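Local coordinates for nicotinate-nucleotide--dimethylbenzimidazole phosphoribosyltransferase (PDB 1WX1), which probably catalyses the transfer of phosphoribose from nicotinate mononucleotide to 5,6-dimethylbenzimidazole, giving alpha-ribazole 5'-phosphate for cobalamin biosynthesis, at residues R116-G121 and E137-A142. Residues are numbered along the deposited sequence; the frame is centred on the assembly and turned at random.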
loop_
_atom_site.group_PDB
_atom_site.type_symbol
_atom_site.label_atom_id
_atom_site.label_comp_id
_atom_site.label_asym_id
_atom_site.label_seq_id
_atom_site.Cartn_x
_atom_site.Cartn_y
_atom_site.Cartn_z
ATOM N N ARG A 116 -21.278 -25.033 -2.019
ATOM C CA ARG A 116 -20.890 -26.098 -2.944
ATOM C C ARG A 116 -19.987 -27.112 -2.243
ATOM O O ARG A 116 -18.975 -27.548 -2.794
ATOM C CB ARG A 116 -20.149 -25.492 -4.138
ATOM C CG ARG A 116 -20.985 -24.507 -4.941
ATOM C CD ARG A 116 -22.018 -25.224 -5.806
ATOM N NE ARG A 116 -22.823 -24.290 -6.593
ATOM C CZ ARG A 116 -23.794 -23.522 -6.103
ATOM N NH1 ARG A 116 -24.103 -23.562 -4.811
ATOM N NH2 ARG A 116 -24.467 -22.710 -6.910
ATOM N N LYS A 117 -20.362 -27.478 -1.024
ATOM C CA LYS A 117 -19.582 -28.421 -0.231
ATOM C C LYS A 117 -19.360 -29.724 -0.994
ATOM O O LYS A 117 -20.314 -30.422 -1.335
ATOM C CB LYS A 117 -20.300 -28.699 1.095
ATOM C CG LYS A 117 -19.404 -29.265 2.184
ATOM C CD LYS A 117 -20.208 -29.735 3.402
ATOM C CE LYS A 117 -21.034 -28.616 4.035
ATOM N NZ LYS A 117 -20.201 -27.547 4.662
ATOM N N VAL A 118 -18.097 -30.035 -1.269
ATOM C CA VAL A 118 -17.726 -31.250 -1.987
ATOM C C VAL A 118 -17.741 -32.437 -1.020
ATOM O O VAL A 118 -18.228 -33.526 -1.343
ATOM C CB VAL A 118 -16.319 -31.100 -2.608
ATOM C CG1 VAL A 118 -15.874 -32.420 -3.238
ATOM C CG2 VAL A 118 -16.339 -29.990 -3.653
ATOM N N ARG A 119 -17.205 -32.202 0.170
ATOM C CA ARG A 119 -17.155 -33.201 1.230
ATOM C C ARG A 119 -16.832 -32.439 2.508
ATOM O O ARG A 119 -16.365 -31.298 2.451
ATOM C CB ARG A 119 -16.072 -34.248 0.944
ATOM C CG ARG A 119 -14.716 -33.671 0.565
ATOM C CD ARG A 119 -13.706 -34.785 0.295
ATOM N NE ARG A 119 -13.322 -35.480 1.525
ATOM C CZ ARG A 119 -12.709 -36.659 1.562
ATOM N NH1 ARG A 119 -12.407 -37.293 0.433
ATOM N NH2 ARG A 119 -12.382 -37.198 2.729
ATOM N N PRO A 120 -17.091 -33.046 3.676
ATOM C CA PRO A 120 -16.811 -32.383 4.953
ATOM C C PRO A 120 -15.320 -32.401 5.273
ATOM O O PRO A 120 -14.862 -33.168 6.116
ATOM C CB PRO A 120 -17.638 -33.198 5.945
ATOM C CG PRO A 120 -17.537 -34.583 5.382
ATOM C CD PRO A 120 -17.756 -34.345 3.890
ATOM N N GLY A 121 -14.569 -31.544 4.592
ATOM C CA GLY A 121 -13.138 -31.489 4.806
ATOM C C GLY A 121 -12.421 -32.620 4.088
ATOM O O GLY A 121 -13.030 -33.617 3.703
ATOM N N GLU A 137 -12.060 -31.938 -8.984
ATOM C CA GLU A 137 -12.706 -31.314 -10.142
ATOM C C GLU A 137 -13.928 -30.508 -9.704
ATOM O O GLU A 137 -14.144 -29.391 -10.172
ATOM C CB GLU A 137 -13.128 -32.367 -11.171
ATOM C CG GLU A 137 -13.969 -31.825 -12.337
ATOM C CD GLU A 137 -13.221 -30.861 -13.264
ATOM O OE1 GLU A 137 -13.879 -30.259 -14.142
ATOM O OE2 GLU A 137 -11.986 -30.707 -13.131
ATOM N N ARG A 138 -14.732 -31.067 -8.806
ATOM C CA ARG A 138 -15.911 -30.343 -8.343
ATOM C C ARG A 138 -15.518 -29.067 -7.605
ATOM O O ARG A 138 -16.183 -28.037 -7.742
ATOM C CB ARG A 138 -16.781 -31.234 -7.450
ATOM C CG ARG A 138 -17.649 -32.213 -8.240
ATOM C CD ARG A 138 -18.638 -32.933 -7.332
ATOM N NE ARG A 138 -18.001 -34.049 -6.642
ATOM C CZ ARG A 138 -18.355 -34.484 -5.437
ATOM N NH1 ARG A 138 -19.344 -33.895 -4.773
ATOM N NH2 ARG A 138 -17.724 -35.519 -4.899
ATOM N N ALA A 139 -14.439 -29.131 -6.831
ATOM C CA ALA A 139 -13.972 -27.952 -6.097
ATOM C C ALA A 139 -13.489 -26.882 -7.081
ATOM O O ALA A 139 -13.764 -25.690 -6.905
ATOM C CB ALA A 139 -12.838 -28.335 -5.141
ATOM N N LEU A 140 -12.763 -27.314 -8.110
ATOM C CA LEU A 140 -12.251 -26.402 -9.127
ATOM C C LEU A 140 -13.403 -25.671 -9.813
ATOM O O LEU A 140 -13.359 -24.453 -9.987
ATOM C CB LEU A 140 -11.457 -27.176 -10.178
ATOM C CG LEU A 140 -10.806 -26.351 -11.288
ATOM C CD1 LEU A 140 -9.480 -25.811 -10.800
ATOM C CD2 LEU A 140 -10.583 -27.229 -12.514
ATOM N N LEU A 141 -14.430 -26.427 -10.197
ATOM C CA LEU A 141 -15.603 -25.872 -10.865
ATOM C C LEU A 141 -16.393 -24.932 -9.965
ATOM O O LEU A 141 -16.963 -23.957 -10.445
ATOM C CB LEU A 141 -16.521 -26.999 -11.357
ATOM C CG LEU A 141 -15.887 -27.920 -12.409
ATOM C CD1 LEU A 141 -16.831 -29.068 -12.721
ATOM C CD2 LEU A 141 -15.563 -27.118 -13.668
ATOM N N ALA A 142 -16.444 -25.236 -8.670
ATOM C CA ALA A 142 -17.152 -24.383 -7.717
ATOM C C ALA A 142 -16.429 -23.040 -7.672
ATOM O O ALA A 142 -17.053 -21.990 -7.519
ATOM C CB ALA A 142 -17.165 -25.034 -6.320
HETATM O O HOH W 1 -20.844 -31.435 -4.536
HETATM O O HOH W 2 -17.799 -36.394 -2.246
#
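The guanidinium of Arg138 carries the CG1 methyl of Val118 over the centre of one face, 3.9 Å from Arg138 CZ. Two waters sit at the edge of the group, in its plane. Water 2 accepts from Arg138 NH2 at 2.8 Å and its oxygen donates to Val118 O at 3.0 Å, which bridges helix side chain and loop backbone. Water 1 accepts from Arg138 NH1 at 2.9 Å and makes a weak bond to Lys117 O. No direct hydrogen bond joins the segments. Arg138 NE forms a salt bridge with Glu134, one turn earlier on the same helix, so the group is held both by a charge and by water. The two methyls of Val118 have different partners. CG1 stands anti to the backbone N (chi1 174°) and lies over the guanidinium, while Val118 CG2 packs against the helix, 3.8 Å from Ala139 N and 4.1 Å from Ala139 CB. With an alanine here in place of the valine, the loss of both methyls is likely to open a gap beside Ala139 and leave the Arg138 guanidinium without the group over its face. The six-stranded parallel sheet has the 3-2-1-4-5-6 order of a Rossmann-like fold. Helix 133-152 belongs to the crossover from edge strand 113-115 to strand 157-163, and the loop leaving the edge strand packs on it. The contact is away from the predicted active site. Nearer the strand, Arg116 CB meets Ala142 CB at 3.7 Å. Both side chains also touch Leu99 of strand 94-100. Beyond this apolar stem, Arg116 NH2 forms a salt bridge with Glu145, further along helix 133-152.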